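Local coordinates for protein probable arylamine n-acetyl transferase (Mycobacterium abscessus, PDB 4GUZ) that probably transfers the acetyl group of acetyl-coenzyme A to arylamine substrates, as other arylamine N-acetyltransferases do, at residues V222-R236 with E256-E268. Numbering follows the deposited sequence.
Sequences VQQISPDHAYILDHR and EVLATLREIFGIE
Tyr231 O is met by two groups: Gln224 N donates to it across the hairpin at 2.9 Å, and the edge of the Phe265 ring approaches in plane, with CE1 at 3.8 Å. Tyr231 N bonds Gln224 O in return, making a hydrogen-bonded antiparallel pair, as do Val222 and Leu233, and all four side chains start toward 256-268. Phe265 enters among them with CG anti to its own carbonyl carbon (chi1 -61°). Val222 CG1 lies 3.6 Å from the Phe265 ring centroid and 14° off the normal, a CH-pi contact. The opposite ring face is filled by Ile264 CG2, from the preceding residue. That same methyl makes a second CH-pi contact, 3.8 Å from the Tyr231 ring centroid, which places it between two aromatic rings. Farther along, Leu261 CD2 reaches Val222 CG2 at 3.8 Å and also touches Leu233. Val257 splits its branches, CG1 meeting Leu233 CD2 at 3.9 Å and CG2 the aliphatic CG of Arg236.

Gly266, with positive phi, is the first residue to leave helical backbone angles; Ile267 N then bonds back to Leu261 O at 2.7 Å, and a weak bond joins Gly266 N to Arg262 O. This turn brings Ile267 CD1 to within 3.7 Å of Val222 CG1.

The contact therefore seats helix 254-263 on one face of the five-stranded antiparallel sheet, consistent with the alpha/beta lid domain of this family. Helix 271-282 packs on Val257 and Leu261, Arg236 bonds to Leu252 O and Leu281 O, and strands 48-49 and 237-242 flank the hairpin.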
ATOM      1  N   VAL A 222       9.680  -0.873  -5.776  1.00 16.52           N
ATOM      2  CA  VAL A 222       9.854  -0.094  -4.547  1.00 15.93           C
ATOM      3  C   VAL A 222       9.204   1.268  -4.758  1.00 19.55           C
ATOM      4  O   VAL A 222       9.310   1.841  -5.841  1.00 18.71           O
ATOM      5  CB  VAL A 222      11.365  -0.007  -4.184  1.00 19.28           C
ATOM      6  CG1 VAL A 222      11.581   0.767  -2.897  1.00 18.81           C
ATOM      7  CG2 VAL A 222      11.985  -1.406  -4.070  1.00 18.52           C
ATOM      8  N   GLN A 223       8.458   1.761  -3.753  1.00 15.41           N
ATOM      9  CA  GLN A 223       7.729   3.016  -3.958  1.00 14.18           C
ATOM     10  C   GLN A 223       7.818   3.932  -2.762  1.00 18.03           C
ATOM     11  O   GLN A 223       7.986   3.467  -1.638  1.00 17.72           O
ATOM     12  CB  GLN A 223       6.246   2.719  -4.267  1.00 15.47           C
ATOM     13  CG  GLN A 223       5.991   1.765  -5.462  1.00 15.32           C
ATOM     14  CD  GLN A 223       4.520   1.655  -5.725  1.00 23.66           C
ATOM     15  OE1 GLN A 223       3.884   2.619  -6.133  1.00 17.09           O
ATOM     16  NE2 GLN A 223       3.925   0.488  -5.445  1.00 15.96           N
ATOM     17  N   GLN A 224       7.691   5.250  -3.011  1.00 16.48           N
ATOM     18  CA  GLN A 224       7.677   6.264  -1.957  1.00 16.14           C
ATOM     19  C   GLN A 224       6.873   7.446  -2.452  1.00 19.61           C
ATOM     20  O   GLN A 224       7.044   7.850  -3.595  1.00 19.86           O
ATOM     21  CB  GLN A 224       9.122   6.683  -1.553  1.00 17.09           C
ATOM     22  CG  GLN A 224       9.187   7.784  -0.467  1.00 17.59           C
ATOM     23  CD  GLN A 224      10.597   8.321  -0.363  1.00 31.02           C
ATOM     24  OE1 GLN A 224      11.488   7.722   0.272  1.00 26.48           O
ATOM     25  NE2 GLN A 224      10.854   9.421  -1.054  1.00 19.04           N
ATOM     26  N   ILE A 225       5.974   7.993  -1.609  1.00 15.37           N
ATOM     27  CA  ILE A 225       5.179   9.157  -2.006  1.00 14.30           C
ATOM     28  C   ILE A 225       5.308  10.238  -0.921  1.00 18.80           C
ATOM     29  O   ILE A 225       5.520   9.941   0.260  1.00 16.55           O
ATOM     30  CB  ILE A 225       3.699   8.784  -2.351  1.00 16.00           C
ATOM     31  CG1 ILE A 225       2.960   9.927  -3.103  1.00 16.07           C
ATOM     32  CG2 ILE A 225       2.936   8.259  -1.127  1.00 18.66           C
ATOM     33  CD1 ILE A 225       1.611   9.572  -3.837  1.00 20.61           C
ATOM     34  N   SER A 226       5.265  11.491  -1.373  1.00 16.30           N
ATOM     35  CA  SER A 226       5.339  12.699  -0.572  1.00 15.95           C
ATOM     36  C   SER A 226       4.196  13.613  -1.014  1.00 18.81           C
ATOM     37  O   SER A 226       3.629  13.374  -2.086  1.00 17.10           O
ATOM     38  CB  SER A 226       6.695  13.384  -0.801  1.00 20.97           C
ATOM     39  OG  SER A 226       7.790  12.559  -0.433  1.00 30.88           O
ATOM     40  N   PRO A 227       3.899  14.738  -0.311  1.00 17.16           N
ATOM     41  CA  PRO A 227       2.835  15.635  -0.802  1.00 16.18           C
ATOM     42  C   PRO A 227       3.095  16.213  -2.211  1.00 20.72           C
ATOM     43  O   PRO A 227       2.135  16.454  -2.953  1.00 18.81           O
ATOM     44  CB  PRO A 227       2.814  16.749   0.253  1.00 18.08           C
ATOM     45  CG  PRO A 227       3.321  16.092   1.501  1.00 21.23           C
ATOM     46  CD  PRO A 227       4.438  15.211   0.983  1.00 18.38           C
ATOM     47  N   ASP A 228       4.366  16.421  -2.596  1.00 17.25           N
ATOM     48  CA  ASP A 228       4.651  17.035  -3.889  1.00 17.95           C
ATOM     49  C   ASP A 228       5.737  16.277  -4.673  1.00 21.59           C
ATOM     50  O   ASP A 228       6.421  16.858  -5.532  1.00 18.78           O
ATOM     51  CB  ASP A 228       5.041  18.525  -3.680  1.00 19.28           C
ATOM     52  CG  ASP A 228       5.056  19.385  -4.939  1.00 26.26           C
ATOM     53  OD1 ASP A 228       4.124  19.260  -5.756  1.00 21.98           O
ATOM     54  OD2 ASP A 228       6.022  20.170  -5.111  1.00 31.54           O
ATOM     55  N   HIS A 229       5.818  14.945  -4.455  1.00 20.11           N
ATOM     56  CA  HIS A 229       6.821  14.130  -5.137  1.00 20.08           C
ATOM     57  C   HIS A 229       6.596  12.655  -4.922  1.00 21.28           C
ATOM     58  O   HIS A 229       5.986  12.274  -3.935  1.00 18.77           O
ATOM     59  CB  HIS A 229       8.226  14.479  -4.605  1.00 21.72           C
ATOM     60  CG  HIS A 229       9.299  14.367  -5.638  1.00 26.80           C
ATOM     61  ND1 HIS A 229       9.421  15.298  -6.657  1.00 29.90           N
ATOM     62  CD2 HIS A 229      10.271  13.436  -5.775  1.00 29.89           C
ATOM     63  CE1 HIS A 229      10.455  14.903  -7.382  1.00 29.79           C
ATOM     64  NE2 HIS A 229      10.998  13.785  -6.888  1.00 30.06           N
ATOM     65  N   ALA A 230       7.172  11.824  -5.814  1.00 17.57           N
ATOM     66  CA  ALA A 230       7.161  10.366  -5.683  1.00 17.83           C
ATOM     67  C   ALA A 230       8.339   9.746  -6.402  1.00 18.92           C
ATOM     68  O   ALA A 230       8.883  10.333  -7.334  1.00 17.78           O
ATOM     69  CB  ALA A 230       5.867   9.784  -6.233  1.00 18.92           C
ATOM     70  N   TYR A 231       8.748   8.566  -5.940  1.00 16.57           N
ATOM     71  CA  TYR A 231       9.759   7.712  -6.559  1.00 17.05           C
ATOM     72  C   TYR A 231       9.240   6.312  -6.660  1.00 19.46           C
ATOM     73  O   TYR A 231       8.624   5.802  -5.712  1.00 16.90           O
ATOM     74  CB  TYR A 231      11.068   7.639  -5.757  1.00 19.85           C
ATOM     75  CG  TYR A 231      11.863   8.910  -5.676  1.00 23.33           C
ATOM     76  CD1 TYR A 231      12.769   9.252  -6.676  1.00 24.92           C
ATOM     77  CD2 TYR A 231      11.800   9.717  -4.547  1.00 25.67           C
ATOM     78  CE1 TYR A 231      13.546  10.407  -6.584  1.00 24.32           C
ATOM     79  CE2 TYR A 231      12.573  10.871  -4.441  1.00 28.21           C
ATOM     80  CZ  TYR A 231      13.445  11.213  -5.460  1.00 36.04           C
ATOM     81  OH  TYR A 231      14.205  12.353  -5.329  1.00 41.24           O
ATOM     82  N   ILE A 232       9.547   5.673  -7.766  1.00 16.87           N
ATOM     83  CA  ILE A 232       9.218   4.282  -8.023  1.00 16.56           C
ATOM     84  C   ILE A 232      10.429   3.636  -8.665  1.00 21.32           C
ATOM     85  O   ILE A 232      10.852   4.089  -9.724  1.00 21.15           O
ATOM     86  CB  ILE A 232       7.958   4.061  -8.923  1.00 18.47           C
ATOM     87  CG1 ILE A 232       6.648   4.644  -8.326  1.00 17.83           C
ATOM     88  CG2 ILE A 232       7.792   2.554  -9.238  1.00 18.26           C
ATOM     89  CD1 ILE A 232       5.351   4.594  -9.305  1.00 18.71           C
ATOM     90  N   LEU A 233      10.957   2.576  -8.054  1.00 18.36           N
ATOM     91  CA  LEU A 233      11.997   1.768  -8.668  1.00 17.22           C
ATOM     92  C   LEU A 233      11.296   0.577  -9.327  1.00 21.07           C
ATOM     93  O   LEU A 233      10.658  -0.235  -8.647  1.00 19.34           O
ATOM     94  CB  LEU A 233      13.060   1.331  -7.646  1.00 16.84           C
ATOM     95  CG  LEU A 233      14.147   0.395  -8.176  1.00 20.46           C
ATOM     96  CD1 LEU A 233      15.073   1.119  -9.163  1.00 20.89           C
ATOM     97  CD2 LEU A 233      14.948  -0.213  -7.050  1.00 22.67           C
ATOM     98  N   ASP A 234      11.341   0.523 -10.660  1.00 18.29           N
ATOM     99  CA  ASP A 234      10.695  -0.536 -11.414  1.00 17.16           C
ATOM    100  C   ASP A 234      11.831  -1.433 -11.909  1.00 21.16           C
ATOM    101  O   ASP A 234      12.444  -1.152 -12.942  1.00 19.28           O
ATOM    102  CB  ASP A 234       9.833   0.066 -12.550  1.00 19.13           C
ATOM    103  CG  ASP A 234       8.968  -0.944 -13.284  1.00 24.12           C
ATOM    104  OD1 ASP A 234       9.018  -2.141 -12.926  1.00 22.49           O
ATOM    105  OD2 ASP A 234       8.236  -0.534 -14.227  1.00 26.82           O
ATOM    106  N   HIS A 235      12.187  -2.436 -11.081  1.00 19.80           N
ATOM    107  CA  HIS A 235      13.297  -3.380 -11.280  1.00 21.70           C
ATOM    108  C   HIS A 235      14.608  -2.579 -11.133  1.00 25.96           C
ATOM    109  O   HIS A 235      14.994  -2.299  -9.995  1.00 26.59           O
ATOM    110  CB  HIS A 235      13.181  -4.156 -12.612  1.00 23.59           C
ATOM    111  CG  HIS A 235      14.102  -5.329 -12.723  1.00 28.69           C
ATOM    112  ND1 HIS A 235      14.133  -6.319 -11.757  1.00 31.74           N
ATOM    113  CD2 HIS A 235      14.956  -5.664 -13.718  1.00 31.66           C
ATOM    114  CE1 HIS A 235      15.022  -7.205 -12.178  1.00 31.36           C
ATOM    115  NE2 HIS A 235      15.538  -6.861 -13.354  1.00 31.44           N
ATOM    116  N   ARG A 236      15.228  -2.138 -12.242  1.00 21.23           N
ATOM    117  CA  ARG A 236      16.454  -1.320 -12.219  1.00 20.57           C
ATOM    118  C   ARG A 236      16.191   0.107 -12.764  1.00 21.79           C
ATOM    119  O   ARG A 236      17.119   0.907 -12.888  1.00 21.30           O
ATOM    120  CB  ARG A 236      17.561  -2.010 -13.045  1.00 19.99           C
ATOM    121  CG  ARG A 236      18.245  -3.165 -12.321  1.00 26.72           C
ATOM    122  CD  ARG A 236      19.090  -4.014 -13.264  1.00 32.93           C
ATOM    123  NE  ARG A 236      20.099  -3.234 -13.986  1.00 38.39           N
ATOM    124  CZ  ARG A 236      20.997  -3.749 -14.824  1.00 55.04           C
ATOM    125  NH1 ARG A 236      21.036  -5.059 -15.047  1.00 38.79           N
ATOM    126  NH2 ARG A 236      21.873  -2.960 -15.432  1.00 43.61           N
ATOM    127  N   GLU A 256      24.174   0.593  -8.243  1.00 28.63           N
ATOM    128  CA  GLU A 256      23.420   1.840  -8.054  1.00 27.26           C
ATOM    129  C   GLU A 256      22.059   1.560  -7.403  1.00 28.08           C
ATOM    130  O   GLU A 256      21.597   2.377  -6.610  1.00 26.89           O
ATOM    131  CB  GLU A 256      23.235   2.587  -9.374  1.00 28.76           C
ATOM    132  CG  GLU A 256      24.476   3.344  -9.823  1.00 38.97           C
ATOM    133  CD  GLU A 256      24.483   3.774 -11.279  1.00 53.89           C
ATOM    134  OE1 GLU A 256      23.794   3.128 -12.102  1.00 36.26           O
ATOM    135  OE2 GLU A 256      25.213   4.736 -11.606  1.00 49.40           O
ATOM    136  N   VAL A 257      21.447   0.388  -7.702  1.00 24.05           N
ATOM    137  CA  VAL A 257      20.168  -0.032  -7.099  1.00 23.75           C
ATOM    138  C   VAL A 257      20.338  -0.121  -5.581  1.00 28.18           C
ATOM    139  O   VAL A 257      19.542   0.482  -4.857  1.00 27.13           O
ATOM    140  CB  VAL A 257      19.629  -1.362  -7.689  1.00 26.44           C
ATOM    141  CG1 VAL A 257      18.425  -1.885  -6.879  1.00 26.36           C
ATOM    142  CG2 VAL A 257      19.244  -1.181  -9.151  1.00 25.35           C
ATOM    143  N   LEU A 258      21.382  -0.840  -5.097  1.00 24.86           N
ATOM    144  CA  LEU A 258      21.619  -0.931  -3.647  1.00 25.12           C
ATOM    145  C   LEU A 258      21.852   0.449  -3.040  1.00 26.22           C
ATOM    146  O   LEU A 258      21.368   0.721  -1.940  1.00 23.32           O
ATOM    147  CB  LEU A 258      22.815  -1.839  -3.303  1.00 25.60           C
ATOM    148  CG  LEU A 258      22.803  -3.298  -3.765  1.00 30.26           C
ATOM    149  CD1 LEU A 258      24.067  -3.990  -3.271  1.00 30.91           C
ATOM    150  CD2 LEU A 258      21.608  -4.057  -3.200  1.00 32.49           C
ATOM    151  N   ALA A 259      22.609   1.321  -3.746  1.00 24.16           N
ATOM    152  CA  ALA A 259      22.859   2.693  -3.276  1.00 24.54           C
ATOM    153  C   ALA A 259      21.558   3.493  -3.197  1.00 27.12           C
ATOM    154  O   ALA A 259      21.300   4.137  -2.182  1.00 27.14           O
ATOM    155  CB  ALA A 259      23.849   3.398  -4.192  1.00 25.70           C
ATOM    156  N   THR A 260      20.742   3.451  -4.270  1.00 24.75           N
ATOM    157  CA  THR A 260      19.456   4.164  -4.362  1.00 23.34           C
ATOM    158  C   THR A 260      18.494   3.650  -3.293  1.00 23.71           C
ATOM    159  O   THR A 260      17.820   4.460  -2.652  1.00 20.80           O
ATOM    160  CB  THR A 260      18.868   4.046  -5.783  1.00 26.69           C
ATOM    161  OG1 THR A 260      19.722   4.765  -6.680  1.00 29.74           O
ATOM    162  CG2 THR A 260      17.476   4.616  -5.887  1.00 22.52           C
ATOM    163  N   LEU A 261      18.457   2.317  -3.073  1.00 21.10           N
ATOM    164  CA  LEU A 261      17.589   1.738  -2.040  1.00 20.88           C
ATOM    165  C   LEU A 261      17.878   2.355  -0.667  1.00 24.42           C
ATOM    166  O   LEU A 261      16.948   2.734   0.040  1.00 22.08           O
ATOM    167  CB  LEU A 261      17.736   0.206  -1.988  1.00 21.12           C
ATOM    168  CG  LEU A 261      17.002  -0.570  -3.089  1.00 24.79           C
ATOM    169  CD1 LEU A 261      17.387  -2.034  -3.058  1.00 24.37           C
ATOM    170  CD2 LEU A 261      15.480  -0.414  -2.968  1.00 24.67           C
ATOM    171  N   ARG A 262      19.170   2.539  -0.324  1.00 22.05           N
ATOM    172  CA  ARG A 262      19.571   3.135   0.951  1.00 22.23           C
ATOM    173  C   ARG A 262      19.366   4.660   0.966  1.00 27.37           C
ATOM    174  O   ARG A 262      18.722   5.169   1.881  1.00 25.70           O
ATOM    175  CB  ARG A 262      21.043   2.781   1.238  1.00 23.02           C
ATOM    176  CG  ARG A 262      21.672   3.482   2.444  1.00 32.43           C
ATOM    177  CD  ARG A 262      23.167   3.196   2.561  1.00 41.04           C
ATOM    178  NE  ARG A 262      23.951   3.778   1.463  1.00 42.95           N
ATOM    179  CZ  ARG A 262      24.546   3.074   0.506  1.00 54.83           C
ATOM    180  NH1 ARG A 262      24.476   1.747   0.505  1.00 34.29           N
ATOM    181  NH2 ARG A 262      25.226   3.689  -0.452  1.00 51.58           N
ATOM    182  N   GLU A 263      19.938   5.385  -0.013  1.00 26.34           N
ATOM    183  CA  GLU A 263      19.917   6.850  -0.053  1.00 27.37           C
ATOM    184  C   GLU A 263      18.520   7.443  -0.274  1.00 32.24           C
ATOM    185  O   GLU A 263      18.167   8.408   0.402  1.00 32.72           O
ATOM    186  CB  GLU A 263      20.857   7.385  -1.141  1.00 28.84           C
ATOM    187  CG  GLU A 263      22.331   7.034  -0.950  1.00 45.26           C
ATOM    188  CD  GLU A 263      23.185   7.013  -2.211  1.00 76.92           C
ATOM    189  OE1 GLU A 263      22.633   6.805  -3.318  1.00 83.05           O
ATOM    190  OE2 GLU A 263      24.422   7.159  -2.082  1.00 71.35           O
ATOM    191  N   ILE A 264      17.751   6.904  -1.240  1.00 27.73           N
ATOM    192  CA  ILE A 264      16.440   7.450  -1.579  1.00 26.63           C
ATOM    193  C   ILE A 264      15.342   6.810  -0.733  1.00 26.04           C
ATOM    194  O   ILE A 264      14.478   7.528  -0.232  1.00 25.61           O
ATOM    195  CB  ILE A 264      16.149   7.292  -3.113  1.00 30.67           C
ATOM    196  CG1 ILE A 264      17.137   8.110  -4.010  1.00 32.20           C
ATOM    197  CG2 ILE A 264      14.667   7.549  -3.499  1.00 32.69           C
ATOM    198  CD1 ILE A 264      17.163   9.641  -3.859  1.00 37.95           C
ATOM    199  N   PHE A 265      15.346   5.476  -0.602  1.00 19.87           N
ATOM    200  CA  PHE A 265      14.241   4.795   0.062  1.00 18.33           C
ATOM    201  C   PHE A 265      14.490   4.391   1.521  1.00 23.36           C
ATOM    202  O   PHE A 265      13.531   4.052   2.214  1.00 21.51           O
ATOM    203  CB  PHE A 265      13.843   3.553  -0.754  1.00 18.86           C
ATOM    204  CG  PHE A 265      13.363   3.864  -2.153  1.00 18.76           C
ATOM    205  CD1 PHE A 265      12.064   4.304  -2.378  1.00 20.19           C
ATOM    206  CD2 PHE A 265      14.205   3.705  -3.246  1.00 19.64           C
ATOM    207  CE1 PHE A 265      11.608   4.554  -3.669  1.00 20.96           C
ATOM    208  CE2 PHE A 265      13.748   3.949  -4.543  1.00 22.58           C
ATOM    209  CZ  PHE A 265      12.453   4.376  -4.748  1.00 20.67           C
ATOM    210  N   GLY A 266      15.739   4.453   1.987  1.00 22.81           N
ATOM    211  CA  GLY A 266      16.087   4.045   3.348  1.00 22.09           C
ATOM    212  C   GLY A 266      15.975   2.549   3.559  1.00 25.76           C
ATOM    213  O   GLY A 266      15.694   2.104   4.674  1.00 27.60           O
ATOM    214  N   ILE A 267      16.168   1.764   2.475  1.00 20.68           N
ATOM    215  CA  ILE A 267      16.102   0.309   2.474  1.00 20.76           C
ATOM    216  C   ILE A 267      17.522  -0.263   2.376  1.00 28.83           C
ATOM    217  O   ILE A 267      18.280   0.100   1.474  1.00 27.43           O
ATOM    218  CB  ILE A 267      15.165  -0.215   1.341  1.00 22.53           C
ATOM    219  CG1 ILE A 267      13.702   0.155   1.668  1.00 22.83           C
ATOM    220  CG2 ILE A 267      15.297  -1.741   1.125  1.00 21.26           C
ATOM    221  CD1 ILE A 267      12.673   0.059   0.522  1.00 26.45           C
ATOM    222  N   GLU A 268      17.859  -1.180   3.295  1.00 27.34           N
ATOM    223  CA  GLU A 268      19.143  -1.884   3.318  1.00 28.60           C
ATOM    224  C   GLU A 268      18.886  -3.323   3.694  1.00 33.75           C
ATOM    225  O   GLU A 268      18.183  -3.584   4.677  1.00 31.90           O
ATOM    226  CB  GLU A 268      20.132  -1.234   4.309  1.00 30.50           C
ATOM    227  CG  GLU A 268      20.471   0.217   4.025  1.00 39.75           C
ATOM    228  CD  GLU A 268      21.232   0.871   5.159  1.00 61.90           C
ATOM    229  OE1 GLU A 268      20.584   1.344   6.119  1.00 58.21           O
ATOM    230  OE2 GLU A 268      22.483   0.879   5.101  1.00 59.39           O
TER